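PDB 5MQR: beta-L-arabinobiosidase from Bacteroides thetaiotaomicron, which hydrolyses glycosidic bonds, probably releasing beta-L-arabinobiose units during breakdown of plant pectin, and may also have exo-alpha-sialidase activity. Local coordinates for residues 784-787 with 788-792; 820-823 with 824-828; 905-908 with 909-912; 952-955 with 956-960. One frame throughout, in Å; residues are numbered along the deposited sequence.

All four contacts join consecutive residues, so none closes a long loop; they follow one another in series along the helical glycoside hydrolase part of the chain, neither nesting nor crossing. Contact 1 lies where helix 768-788 ends and a loop begins. Contact 2 opens helix 820-839, and the two touch where Met826 CE packs 3.6 Å from Trp785 CB. Contact 3 is a short 3-10 turn after helix 901-904. Contact 4 sits within helix 948-964, on which Trp907 and Ile910 of contact 3 rest. A probable hydrogen bond from Gln953 NE2 to Tyr825 OH (3.0 Å) ties contact 4 back to contact 2, whereas contacts 1 and 3 remain about 22 Å apart at their nearest atoms.

Contact 1: residues 784-787 with 788-792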
ATOM      1  N   ARG A 784      50.248  -6.649   0.768  1.00 32.17           N
ATOM      2  CA  ARG A 784      50.897  -7.066  -0.466  1.00 32.17           C
ATOM      3  C   ARG A 784      50.957  -5.877  -1.422  1.00 31.33           C
ATOM      4  O   ARG A 784      52.036  -5.541  -1.913  1.00 30.80           O
ATOM      5  CB  ARG A 784      50.199  -8.283  -1.111  1.00 32.20           C
ATOM      6  CG  ARG A 784      50.820  -8.689  -2.446  1.00 32.75           C
ATOM      7  CD  ARG A 784      50.194  -9.931  -3.073  1.00 32.74           C
ATOM      8  NE  ARG A 784      48.731  -9.963  -3.053  1.00 32.42           N
ATOM      9  CZ  ARG A 784      47.925  -9.199  -3.797  1.00 32.33           C
ATOM     10  NH1 ARG A 784      48.404  -8.273  -4.623  1.00 32.73           N
ATOM     11  NH2 ARG A 784      46.611  -9.342  -3.693  1.00 31.90           N
ATOM     12  N   TRP A 785      49.816  -5.224  -1.647  1.00 30.03           N
ATOM     13  CA  TRP A 785      49.797  -4.025  -2.491  1.00 30.01           C
ATOM     14  C   TRP A 785      50.734  -2.926  -1.981  1.00 30.62           C
ATOM     15  O   TRP A 785      51.455  -2.304  -2.751  1.00 29.99           O
ATOM     16  CB  TRP A 785      48.363  -3.478  -2.664  1.00 29.17           C
ATOM     17  CG  TRP A 785      47.526  -4.324  -3.573  1.00 28.55           C
ATOM     18  CD1 TRP A 785      46.374  -4.991  -3.252  1.00 28.41           C
ATOM     19  CD2 TRP A 785      47.780  -4.604  -4.945  1.00 28.35           C
ATOM     20  NE1 TRP A 785      45.894  -5.678  -4.354  1.00 27.81           N
ATOM     21  CE2 TRP A 785      46.730  -5.440  -5.409  1.00 27.92           C
ATOM     22  CE3 TRP A 785      48.785  -4.213  -5.842  1.00 28.72           C
ATOM     23  CZ2 TRP A 785      46.665  -5.909  -6.718  1.00 27.79           C
ATOM     24  CZ3 TRP A 785      48.729  -4.690  -7.168  1.00 28.84           C
ATOM     25  CH2 TRP A 785      47.664  -5.529  -7.590  1.00 28.24           C
ATOM     26  N   GLU A 786      50.695  -2.690  -0.679  1.00 31.60           N
ATOM     27  CA  GLU A 786      51.567  -1.721  -0.015  1.00 33.21           C
ATOM     28  C   GLU A 786      53.049  -2.035  -0.205  1.00 34.30           C
ATOM     29  O   GLU A 786      53.841  -1.150  -0.428  1.00 34.37           O
ATOM     30  CB  GLU A 786      51.250  -1.679   1.484  1.00 33.54           C
ATOM     31  CG  GLU A 786      51.984  -0.610   2.267  1.00 34.34           C
ATOM     32  CD  GLU A 786      51.492  -0.562   3.693  1.00 34.84           C
ATOM     33  OE1 GLU A 786      51.798  -1.515   4.438  1.00 35.18           O
ATOM     34  OE2 GLU A 786      50.772   0.405   4.054  1.00 34.62           O
ATOM     35  N   ARG A 787      53.401  -3.306  -0.117  1.00 35.76           N
ATOM     36  CA  ARG A 787      54.783  -3.754  -0.327  1.00 37.55           C
ATOM     37  C   ARG A 787      55.234  -3.612  -1.795  1.00 36.30           C
ATOM     38  O   ARG A 787      56.351  -3.161  -2.047  1.00 36.10           O
ATOM     39  CB  ARG A 787      54.934  -5.186   0.211  1.00 39.95           C
ATOM     40  CG  ARG A 787      56.135  -6.007  -0.263  1.00 42.80           C
ATOM     41  CD  ARG A 787      56.431  -7.190   0.670  1.00 45.11           C
ATOM     42  NE  ARG A 787      55.255  -7.635   1.439  1.00 47.39           N
ATOM     43  CZ  ARG A 787      54.266  -8.435   0.995  1.00 48.24           C
ATOM     44  NH1 ARG A 787      54.259  -8.937  -0.253  1.00 49.55           N
ATOM     45  NH2 ARG A 787      53.260  -8.736   1.812  1.00 46.89           N
ATOM     46  N   THR A 788      54.349  -3.916  -2.749  1.00 34.69           N
ATOM     47  CA  THR A 788      54.741  -3.994  -4.156  1.00 33.93           C
ATOM     48  C   THR A 788      54.512  -2.751  -4.996  1.00 33.64           C
ATOM     49  O   THR A 788      55.163  -2.620  -6.037  1.00 33.38           O
ATOM     50  CB  THR A 788      54.061  -5.182  -4.878  1.00 33.34           C
ATOM     51  OG1 THR A 788      52.642  -4.993  -4.963  1.00 32.44           O
ATOM     52  CG2 THR A 788      54.382  -6.512  -4.174  1.00 33.57           C
ATOM     53  N   ASN A 789      53.606  -1.851  -4.583  1.00 33.27           N
ATOM     54  CA  ASN A 789      53.068  -0.831  -5.493  1.00 32.94           C
ATOM     55  C   ASN A 789      53.099   0.643  -5.045  1.00 33.62           C
ATOM     56  O   ASN A 789      52.294   1.455  -5.512  1.00 32.70           O
ATOM     57  CB  ASN A 789      51.662  -1.248  -5.931  1.00 32.09           C
ATOM     58  CG  ASN A 789      51.679  -2.092  -7.177  1.00 31.97           C
ATOM     59  OD1 ASN A 789      51.374  -1.605  -8.264  1.00 32.67           O
ATOM     60  ND2 ASN A 789      52.051  -3.350  -7.042  1.00 31.82           N
ATOM     61  N   ARG A 790      54.057   1.007  -4.205  1.00 35.11           N
ATOM     62  CA  ARG A 790      54.240   2.407  -3.819  1.00 36.46           C
ATOM     63  C   ARG A 790      55.529   3.012  -4.350  1.00 37.81           C
ATOM     64  O   ARG A 790      56.579   2.375  -4.349  1.00 38.13           O
ATOM     65  CB  ARG A 790      54.289   2.556  -2.321  1.00 37.10           C
ATOM     66  CG  ARG A 790      52.949   2.477  -1.666  1.00 36.98           C
ATOM     67  CD  ARG A 790      53.113   1.807  -0.333  1.00 37.87           C
ATOM     68  NE  ARG A 790      53.243   2.748   0.743  1.00 38.94           N
ATOM     69  CZ  ARG A 790      53.935   2.561   1.856  1.00 39.41           C
ATOM     70  NH1 ARG A 790      54.657   1.467   2.064  1.00 39.90           N
ATOM     71  NH2 ARG A 790      53.906   3.507   2.773  1.00 40.06           N
ATOM     72  N   LEU A 791      55.420   4.271  -4.755  1.00 38.71           N
ATOM     73  CA  LEU A 791      56.554   5.113  -5.065  1.00 40.10           C
ATOM     74  C   LEU A 791      57.204   5.565  -3.746  1.00 41.70           C
ATOM     75  O   LEU A 791      56.583   5.472  -2.680  1.00 40.81           O
ATOM     76  CB  LEU A 791      56.089   6.322  -5.886  1.00 39.72           C
ATOM     77  CG  LEU A 791      55.389   6.006  -7.212  1.00 39.25           C
ATOM     78  CD1 LEU A 791      54.827   7.295  -7.820  1.00 39.29           C
ATOM     79  CD2 LEU A 791      56.318   5.271  -8.193  1.00 39.02           C
ATOM     80  N   LYS A 792      58.443   6.064  -3.834  1.00 44.00           N
ATOM     81  CA  LYS A 792      59.178   6.580  -2.667  1.00 46.00           C
ATOM     82  C   LYS A 792      58.433   7.695  -1.930  1.00 45.52           C
ATOM     83  O   LYS A 792      58.532   7.776  -0.714  1.00 45.96           O
ATOM     84  CB  LYS A 792      60.574   7.080  -3.070  1.00 49.10           C
ATOM     85  CG  LYS A 792      61.541   5.974  -3.516  1.00 51.48           C
ATOM     86  CD  LYS A 792      62.911   6.518  -3.956  1.00 53.97           C
ATOM     87  CE  LYS A 792      63.601   5.579  -4.953  1.00 55.11           C
ATOM     88  NZ  LYS A 792      65.026   5.957  -5.233  1.00 56.45           N
TER
HETATM   89  O   HOH W   1      51.052  -7.239  -5.665  1.00 29.29           O
HETATM   90  O   HOH W   2      56.299  -0.566   1.048  1.00 47.24           O
HETATM   91  O   HOH W   3      56.263  -0.591  -2.981  1.00 38.72           O
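Backbone bonds from Thr788 N to Arg784 O (2.9 Å) and from Asn789 N to Trp785 O (2.9 Å) finish helix 768-788, and Asn789 is the first residue to leave helical phi/psi. This is a helix C-terminus in the helical domain of a six-hairpin glycosidase. Trp785 turns CG anti to its carbonyl carbon (chi1 -73°), which lays the indole alongside Asn789. The amide meets the six-membered ring at its edge, with Asn789 CG 3.8 Å from Trp785 CE3 and the two planes 75° apart. Over one indole face, offset toward the rim, lies Arg784 NH1, which also donates to a water that bonds to Thr788 OG1 (2.8 Å). With an alanine in place of Trp785, the Asn789 amide and the Arg784 guanidinium would probably lose their shared flat neighbour and become freer to turn. On another side of the turn Arg790, bent at chi2 and chi3, folds back until its CD is 3.0 Å from Glu786 O. One face of its guanidinium takes Glu786 CG, 3.4 Å from Arg790 NH1. Glu786 OE2 stays well out of that guanidinium plane, so only the charges are near; its salt bridge goes to Arg852. A second water donates to Glu786 O and weakly accepts from Arg790 NH1, while a third accepts from Arg790 N at 3.0 Å.

Contact 2: residues 820-823 with 824-828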
ATOM      1  N   PRO A 820      44.726   7.970  -9.932  1.00 31.81           N
ATOM      2  CA  PRO A 820      43.744   8.078  -8.832  1.00 31.92           C
ATOM      3  C   PRO A 820      42.876   6.852  -8.638  1.00 30.88           C
ATOM      4  O   PRO A 820      42.145   6.812  -7.659  1.00 31.08           O
ATOM      5  CB  PRO A 820      42.882   9.287  -9.226  1.00 31.88           C
ATOM      6  CG  PRO A 820      43.055   9.401 -10.692  1.00 32.06           C
ATOM      7  CD  PRO A 820      44.491   9.018 -10.934  1.00 32.12           C
ATOM      8  N   THR A 821      42.941   5.885  -9.561  1.00 30.13           N
ATOM      9  CA  THR A 821      42.400   4.546  -9.340  1.00 29.12           C
ATOM     10  C   THR A 821      42.962   3.901  -8.073  1.00 29.13           C
ATOM     11  O   THR A 821      42.277   3.846  -7.038  1.00 28.84           O
ATOM     12  CB  THR A 821      42.714   3.603 -10.511  1.00 29.17           C
ATOM     13  OG1 THR A 821      44.107   3.721 -10.847  1.00 29.39           O
ATOM     14  CG2 THR A 821      41.843   3.927 -11.723  1.00 28.91           C
ATOM     15  N   ILE A 822      44.204   3.425  -8.153  1.00 29.05           N
ATOM     16  CA  ILE A 822      44.778   2.601  -7.078  1.00 28.70           C
ATOM     17  C   ILE A 822      44.939   3.392  -5.775  1.00 28.69           C
ATOM     18  O   ILE A 822      44.743   2.843  -4.702  1.00 28.58           O
ATOM     19  CB  ILE A 822      46.089   1.877  -7.486  1.00 28.86           C
ATOM     20  CG1 ILE A 822      46.590   1.001  -6.329  1.00 29.22           C
ATOM     21  CG2 ILE A 822      47.175   2.861  -7.881  1.00 29.66           C
ATOM     22  CD1 ILE A 822      47.555  -0.101  -6.726  1.00 29.51           C
ATOM     23  N   ASN A 823      45.245   4.683  -5.868  1.00 28.79           N
ATOM     24  CA  ASN A 823      45.334   5.525  -4.663  1.00 29.28           C
ATOM     25  C   ASN A 823      44.005   5.680  -3.908  1.00 28.95           C
ATOM     26  O   ASN A 823      44.002   5.618  -2.683  1.00 29.70           O
ATOM     27  CB  ASN A 823      45.966   6.879  -4.969  1.00 29.69           C
ATOM     28  CG  ASN A 823      47.453   6.756  -5.215  1.00 30.33           C
ATOM     29  OD1 ASN A 823      48.212   6.510  -4.269  1.00 30.79           O
ATOM     30  ND2 ASN A 823      47.880   6.856  -6.491  1.00 29.98           N
ATOM     31  N   SER A 824      42.899   5.864  -4.622  1.00 27.74           N
ATOM     32  CA  SER A 824      41.607   5.968  -3.978  1.00 27.31           C
ATOM     33  C   SER A 824      41.193   4.604  -3.427  1.00 26.85           C
ATOM     34  O   SER A 824      40.606   4.519  -2.351  1.00 26.15           O
ATOM     35  CB  SER A 824      40.557   6.466  -4.970  1.00 26.79           C
ATOM     36  OG  SER A 824      40.848   7.772  -5.411  1.00 27.20           O
ATOM     37  N   TYR A 825      41.478   3.550  -4.193  1.00 26.57           N
ATOM     38  CA  TYR A 825      41.132   2.206  -3.782  1.00 26.66           C
ATOM     39  C   TYR A 825      41.819   1.863  -2.450  1.00 26.99           C
ATOM     40  O   TYR A 825      41.203   1.294  -1.548  1.00 26.60           O
ATOM     41  CB  TYR A 825      41.547   1.142  -4.814  1.00 26.53           C
ATOM     42  CG  TYR A 825      40.977   1.202  -6.217  1.00 25.81           C
ATOM     43  CD1 TYR A 825      39.864   1.980  -6.550  1.00 25.48           C
ATOM     44  CD2 TYR A 825      41.542   0.422  -7.205  1.00 25.90           C
ATOM     45  CE1 TYR A 825      39.368   2.003  -7.843  1.00 24.64           C
ATOM     46  CE2 TYR A 825      41.050   0.424  -8.494  1.00 25.54           C
ATOM     47  CZ  TYR A 825      39.976   1.224  -8.819  1.00 24.92           C
ATOM     48  OH  TYR A 825      39.527   1.198 -10.120  1.00 24.29           O
HETATM   49  N   MSE A 826      43.092   2.207  -2.343  1.00 27.95           N
HETATM   50  CA  MSE A 826      43.867   1.888  -1.146  1.00 28.68           C
HETATM   51  C   MSE A 826      43.401   2.770  -0.023  1.00 28.66           C
HETATM   52  O   MSE A 826      43.275   2.281   1.108  1.00 28.30           O
HETATM   53  CB  MSE A 826      45.358   1.967  -1.392  1.00 29.88           C
HETATM   54  CG  MSE A 826      45.800   0.916  -2.430  1.00 30.27           C
HETATM   55 SE   MSE A 826      45.477  -0.937  -1.876  1.00 30.60          SE
HETATM   56  CE  MSE A 826      46.814  -1.098  -0.452  1.00 31.54           C
ATOM     57  N   TYR A 827      43.089   4.042  -0.314  1.00 28.08           N
ATOM     58  CA  TYR A 827      42.422   4.891   0.682  1.00 28.15           C
ATOM     59  C   TYR A 827      41.177   4.184   1.243  1.00 28.05           C
ATOM     60  O   TYR A 827      41.028   4.032   2.463  1.00 28.38           O
ATOM     61  CB  TYR A 827      42.024   6.261   0.112  1.00 27.56           C
ATOM     62  CG  TYR A 827      41.135   7.013   1.055  1.00 27.14           C
ATOM     63  CD1 TYR A 827      41.662   7.680   2.158  1.00 27.69           C
ATOM     64  CD2 TYR A 827      39.753   7.018   0.884  1.00 26.35           C
ATOM     65  CE1 TYR A 827      40.842   8.355   3.058  1.00 27.67           C
ATOM     66  CE2 TYR A 827      38.928   7.692   1.775  1.00 26.59           C
ATOM     67  CZ  TYR A 827      39.471   8.356   2.857  1.00 27.30           C
ATOM     68  OH  TYR A 827      38.638   9.009   3.726  1.00 27.83           O
ATOM     69  N   GLY A 828      40.294   3.771   0.335  1.00 27.58           N
ATOM     70  CA  GLY A 828      39.073   3.049   0.673  1.00 27.08           C
ATOM     71  C   GLY A 828      39.303   1.783   1.482  1.00 27.56           C
ATOM     72  O   GLY A 828      38.583   1.535   2.463  1.00 27.77           O
TER
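Pro820 O, at the start of helix 820-839, takes two bonds from Ser824. The hydroxyl OG reaches it at 2.8 Å in the carbonyl plane, while Ser824 N comes at 3.3 Å from 52° out of that plane. The serine holds this position because OG stands beside its own backbone N (chi1 -64°). Also close is the Tyr825 ring, which lays one face over Thr821 O, the oxygen 3.0 Å above the plane and offset toward the rim. The same oxygen accepts the helical bond from Tyr825 N, while Thr821 CG2 runs alongside the phenol, 3.9 Å from Tyr825 OH. Replacing Tyr825 by an alanine would probably uncover Thr821 O and leave Gln953 NE2 without its phenol acceptor. The looser part is the apolar pair farther round, where Ile822 CG1 and selenomethionine Met826 CG lie side by side at 4.0 Å before the selenium end leads off toward Tyr782 and Trp785 of helix 768-788. No solvent side offsets this, since every touching residue is buried. Thr821 OG1 bonds to Asp803 and Asn823 OD1 to Tyr796 N. The chemistry implies a buried helix start where the hydroxyls of Thr821, Ser824 and Tyr825 and the Asn823 amide all have protein partners.

Contact 3: residues 905-908 with 909-912; sequences VAWK and EIMD
Met911 N donates to Lys908 O at 3.1 Å, the shortest backbone hydrogen bond between 905-908 and 909-912. It belongs to a run of i to i+3 bonds, the mark of a 3-10 helix: Ile910 N bonds to Trp907 O at 3.3 Å, and Glu909 N to Ala906 O more weakly. Neither of the two stronger donors lies on a lone pair, for Ile910 N stands 61° and Met911 N 50° out of the planes of the carbonyls they meet. Ile910 lies beside Trp907 and points the same way, pressing CG1 against the edge of the indole, 3.6 Å from Trp907 CE3. That ring sits among aromatics, stacked with Tyr889 and Phe961 and edge-to-face with Trp892, and together with Ile910 it also rests on helix 948-964. On the more exposed side, selenomethionine Met911 bends at chi3 (-81°) and brings its methyl CE back to 3.7 Å from Lys908 CA. Glu909 curls at chi2, with CG 3.7 Å from Ala906 O. Its carboxylate is shared: OE1 forms a salt bridge with Arg928, while OE2 is 2.8 Å from a water that is itself 2.7 Å from Val905 O.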
ATOM      1  N   VAL A 905      33.933  21.789  -8.486  1.00 38.13           N
ATOM      2  CA  VAL A 905      33.990  22.196  -9.876  1.00 37.28           C
ATOM      3  C   VAL A 905      34.315  21.018 -10.824  1.00 35.06           C
ATOM      4  O   VAL A 905      33.859  21.028 -11.949  1.00 34.15           O
ATOM      5  CB  VAL A 905      34.962  23.379 -10.045  1.00 39.11           C
ATOM      6  CG1 VAL A 905      36.391  22.909  -9.917  1.00 39.95           C
ATOM      7  CG2 VAL A 905      34.759  24.078 -11.376  1.00 40.13           C
ATOM      8  N   ALA A 906      35.044  19.996 -10.362  1.00 33.22           N
ATOM      9  CA  ALA A 906      35.264  18.763 -11.147  1.00 32.38           C
ATOM     10  C   ALA A 906      33.983  18.125 -11.707  1.00 30.84           C
ATOM     11  O   ALA A 906      33.952  17.610 -12.820  1.00 28.89           O
ATOM     12  CB  ALA A 906      36.034  17.732 -10.322  1.00 32.54           C
ATOM     13  N   TRP A 907      32.928  18.188 -10.913  1.00 30.57           N
ATOM     14  CA  TRP A 907      31.660  17.598 -11.278  1.00 30.32           C
ATOM     15  C   TRP A 907      30.907  18.353 -12.383  1.00 31.54           C
ATOM     16  O   TRP A 907      29.947  17.817 -12.941  1.00 30.58           O
ATOM     17  CB  TRP A 907      30.785  17.423 -10.030  1.00 29.54           C
ATOM     18  CG  TRP A 907      31.296  16.335  -9.169  1.00 28.78           C
ATOM     19  CD1 TRP A 907      31.983  16.460  -8.008  1.00 29.01           C
ATOM     20  CD2 TRP A 907      31.170  14.948  -9.418  1.00 28.01           C
ATOM     21  NE1 TRP A 907      32.305  15.223  -7.509  1.00 28.77           N
ATOM     22  CE2 TRP A 907      31.809  14.271  -8.354  1.00 28.35           C
ATOM     23  CE3 TRP A 907      30.583  14.202 -10.437  1.00 27.38           C
ATOM     24  CZ2 TRP A 907      31.874  12.879  -8.285  1.00 27.84           C
ATOM     25  CZ3 TRP A 907      30.646  12.814 -10.372  1.00 27.11           C
ATOM     26  CH2 TRP A 907      31.280  12.169  -9.297  1.00 27.06           C
ATOM     27  N   LYS A 908      31.342  19.566 -12.722  1.00 33.33           N
ATOM     28  CA  LYS A 908      30.735  20.297 -13.832  1.00 34.72           C
ATOM     29  C   LYS A 908      30.945  19.584 -15.162  1.00 33.58           C
ATOM     30  O   LYS A 908      30.133  19.736 -16.068  1.00 33.06           O
ATOM     31  CB  LYS A 908      31.256  21.735 -13.922  1.00 37.11           C
ATOM     32  CG  LYS A 908      30.773  22.599 -12.780  1.00 39.46           C
ATOM     33  CD  LYS A 908      31.139  24.068 -12.947  1.00 41.83           C
ATOM     34  CE  LYS A 908      30.483  24.881 -11.834  1.00 44.09           C
ATOM     35  NZ  LYS A 908      30.626  26.356 -12.033  1.00 46.44           N
ATOM     36  N   GLU A 909      32.006  18.785 -15.261  1.00 32.94           N
ATOM     37  CA  GLU A 909      32.320  18.086 -16.506  1.00 32.83           C
ATOM     38  C   GLU A 909      31.323  16.982 -16.857  1.00 31.78           C
ATOM     39  O   GLU A 909      31.284  16.523 -17.983  1.00 32.01           O
ATOM     40  CB  GLU A 909      33.745  17.538 -16.472  1.00 33.24           C
ATOM     41  CG  GLU A 909      34.793  18.614 -16.255  1.00 34.70           C
ATOM     42  CD  GLU A 909      34.677  19.739 -17.278  1.00 35.95           C
ATOM     43  OE1 GLU A 909      34.881  19.446 -18.476  1.00 36.09           O
ATOM     44  OE2 GLU A 909      34.363  20.898 -16.885  1.00 37.06           O
ATOM     45  N   ILE A 910      30.502  16.592 -15.900  1.00 30.94           N
ATOM     46  CA  ILE A 910      29.410  15.669 -16.146  1.00 30.54           C
ATOM     47  C   ILE A 910      28.384  16.264 -17.133  1.00 31.24           C
ATOM     48  O   ILE A 910      27.795  15.524 -17.933  1.00 29.14           O
ATOM     49  CB  ILE A 910      28.745  15.252 -14.814  1.00 29.52           C
ATOM     50  CG1 ILE A 910      29.723  14.466 -13.941  1.00 29.41           C
ATOM     51  CG2 ILE A 910      27.503  14.407 -15.028  1.00 29.79           C
ATOM     52  CD1 ILE A 910      30.281  13.186 -14.531  1.00 29.06           C
HETATM   53  N   MSE A 911      28.205  17.585 -17.103  1.00 32.87           N
HETATM   54  CA  MSE A 911      27.160  18.233 -17.906  1.00 34.63           C
HETATM   55  C   MSE A 911      27.714  18.941 -19.103  1.00 34.30           C
HETATM   56  O   MSE A 911      26.982  19.644 -19.772  1.00 35.78           O
HETATM   57  CB  MSE A 911      26.431  19.244 -17.027  1.00 37.49           C
HETATM   58  CG  MSE A 911      26.042  18.630 -15.678  1.00 39.51           C
HETATM   59 SE   MSE A 911      25.338  20.049 -14.518  1.00 46.42          SE
HETATM   60  CE  MSE A 911      27.064  20.781 -13.935  1.00 45.89           C
ATOM     61  N   ASP A 912      28.991  18.752 -19.405  1.00 33.35           N
ATOM     62  CA  ASP A 912      29.640  19.447 -20.502  1.00 33.75           C
ATOM     63  C   ASP A 912      29.944  18.454 -21.595  1.00 32.89           C
ATOM     64  O   ASP A 912      30.618  17.466 -21.366  1.00 31.54           O
ATOM     65  CB  ASP A 912      30.926  20.103 -20.012  1.00 34.24           C
ATOM     66  CG  ASP A 912      31.523  21.119 -21.025  1.00 35.66           C
ATOM     67  OD1 ASP A 912      31.204  21.106 -22.241  1.00 34.93           O
ATOM     68  OD2 ASP A 912      32.361  21.942 -20.583  1.00 37.58           O
TER
HETATM   69  O   HOH W   4      35.146  21.631 -14.262  1.00 30.97           O

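Contact 4: residues 952-955 with 956-960; sequences AQTL and TAMAN
Two first torsions shape this turn: Thr956 sets OG1 beside its own backbone N (chi1 -65°), turning the hydroxyl back to Ala952 O, while selenomethionine Met958 carries CG anti to its backbone N (chi1 -168°), and a later bend returns its methyl to Thr954 and Leu955. Ala952 O is consequently gripped twice, by Thr956 OG1 at 2.7 Å and by Thr956 N at 3.0 Å, the two donors arriving from opposite faces of the carbonyl plane. Neither donor lies in that plane: the hydroxyl is tilted 29° from it. Farther on, Met958 runs extended to SE and then bends at chi3, so that its methyl does the touching. CE rests alongside Leu955 CD2 at 3.7 Å and meets Thr954 CG2, on a side chain that crosses it obliquely, at 4.1 Å. Beneath these contacts the backbone keeps regular i to i+4 spacing, as in the bond from Ala957 N to Gln953 O (2.9 Å). Leu955 also packs on Tyr975, Met979 and Tyr982 of helix 972-985, and Ala957 meets Trp892 of helix 890-893. A largely buried helical segment covered by other helices in this way is consistent with the (alpha/alpha)6 barrel of six-hairpin glycosidases.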
ATOM      1  N   ALA A 952      29.731   2.964 -13.858  1.00 21.16           N
ATOM      2  CA  ALA A 952      29.307   2.510 -12.541  1.00 21.28           C
ATOM      3  C   ALA A 952      30.113   3.144 -11.409  1.00 21.74           C
ATOM      4  O   ALA A 952      29.538   3.541 -10.362  1.00 21.61           O
ATOM      5  CB  ALA A 952      29.368   0.991 -12.454  1.00 20.88           C
ATOM      6  N   GLN A 953      31.430   3.209 -11.598  1.00 21.85           N
ATOM      7  CA  GLN A 953      32.279   3.932 -10.659  1.00 22.77           C
ATOM      8  C   GLN A 953      31.839   5.405 -10.549  1.00 23.26           C
ATOM      9  O   GLN A 953      31.637   5.925  -9.437  1.00 23.73           O
ATOM     10  CB  GLN A 953      33.747   3.865 -11.067  1.00 22.94           C
ATOM     11  CG  GLN A 953      34.349   2.501 -10.831  1.00 23.36           C
ATOM     12  CD  GLN A 953      35.820   2.461 -11.182  1.00 23.91           C
ATOM     13  OE1 GLN A 953      36.213   2.789 -12.308  1.00 23.64           O
ATOM     14  NE2 GLN A 953      36.654   2.068 -10.204  1.00 24.56           N
ATOM     15  N   THR A 954      31.734   6.067 -11.702  1.00 22.97           N
ATOM     16  CA  THR A 954      31.341   7.464 -11.746  1.00 23.14           C
ATOM     17  C   THR A 954      29.965   7.728 -11.079  1.00 22.52           C
ATOM     18  O   THR A 954      29.809   8.670 -10.297  1.00 22.43           O
ATOM     19  CB  THR A 954      31.316   7.951 -13.196  1.00 23.59           C
ATOM     20  OG1 THR A 954      32.600   7.735 -13.795  1.00 24.20           O
ATOM     21  CG2 THR A 954      30.921   9.451 -13.272  1.00 23.86           C
ATOM     22  N   LEU A 955      28.986   6.890 -11.392  1.00 22.12           N
ATOM     23  CA  LEU A 955      27.638   7.042 -10.836  1.00 21.86           C
ATOM     24  C   LEU A 955      27.578   6.770  -9.336  1.00 21.64           C
ATOM     25  O   LEU A 955      26.813   7.402  -8.625  1.00 21.06           O
ATOM     26  CB  LEU A 955      26.647   6.171 -11.606  1.00 21.42           C
ATOM     27  CG  LEU A 955      26.321   6.729 -12.994  1.00 21.70           C
ATOM     28  CD1 LEU A 955      25.770   5.651 -13.920  1.00 21.47           C
ATOM     29  CD2 LEU A 955      25.346   7.896 -12.936  1.00 21.90           C
ATOM     30  N   THR A 956      28.403   5.841  -8.863  1.00 22.20           N
ATOM     31  CA  THR A 956      28.477   5.499  -7.448  1.00 22.49           C
ATOM     32  C   THR A 956      29.039   6.685  -6.710  1.00 23.21           C
ATOM     33  O   THR A 956      28.504   7.127  -5.710  1.00 22.70           O
ATOM     34  CB  THR A 956      29.342   4.235  -7.235  1.00 22.62           C
ATOM     35  OG1 THR A 956      28.682   3.123  -7.848  1.00 22.12           O
ATOM     36  CG2 THR A 956      29.554   3.923  -5.740  1.00 22.91           C
ATOM     37  N   ALA A 957      30.149   7.202  -7.250  1.00 24.69           N
ATOM     38  CA  ALA A 957      30.804   8.408  -6.754  1.00 24.28           C
ATOM     39  C   ALA A 957      29.897   9.635  -6.780  1.00 24.37           C
ATOM     40  O   ALA A 957      29.898  10.426  -5.835  1.00 24.11           O
ATOM     41  CB  ALA A 957      32.055   8.660  -7.578  1.00 24.97           C
HETATM   42  N   MSE A 958      29.130   9.794  -7.864  1.00 24.45           N
HETATM   43  CA  MSE A 958      28.235  10.952  -8.036  1.00 25.24           C
HETATM   44  C   MSE A 958      27.156  10.937  -6.996  1.00 24.56           C
HETATM   45  O   MSE A 958      26.814  11.976  -6.421  1.00 23.69           O
HETATM   46  CB  MSE A 958      27.613  10.949  -9.414  1.00 26.40           C
HETATM   47  CG  MSE A 958      26.932  12.264  -9.737  1.00 28.49           C
HETATM   48 SE   MSE A 958      26.032  12.196 -11.497  1.00 32.87          SE
HETATM   49  CE  MSE A 958      27.185  11.152 -12.694  1.00 30.45           C
ATOM     50  N   ALA A 959      26.627   9.745  -6.747  1.00 23.77           N
ATOM     51  CA  ALA A 959      25.664   9.544  -5.673  1.00 23.66           C
ATOM     52  C   ALA A 959      26.257   9.873  -4.313  1.00 23.86           C
ATOM     53  O   ALA A 959      25.592  10.507  -3.507  1.00 23.39           O
ATOM     54  CB  ALA A 959      25.129   8.114  -5.685  1.00 23.27           C
ATOM     55  N   ASN A 960      27.496   9.438  -4.051  1.00 24.15           N
ATOM     56  CA  ASN A 960      28.142   9.751  -2.772  1.00 24.73           C
ATOM     57  C   ASN A 960      28.260  11.251  -2.593  1.00 25.05           C
ATOM     58  O   ASN A 960      27.951  11.789  -1.533  1.00 24.82           O
ATOM     59  CB  ASN A 960      29.532   9.123  -2.678  1.00 25.07           C
ATOM     60  CG  ASN A 960      29.495   7.631  -2.413  1.00 24.94           C
ATOM     61  OD1 ASN A 960      28.477   7.056  -2.013  1.00 24.49           O
ATOM     62  ND2 ASN A 960      30.635   6.996  -2.614  1.00 24.99           N
TER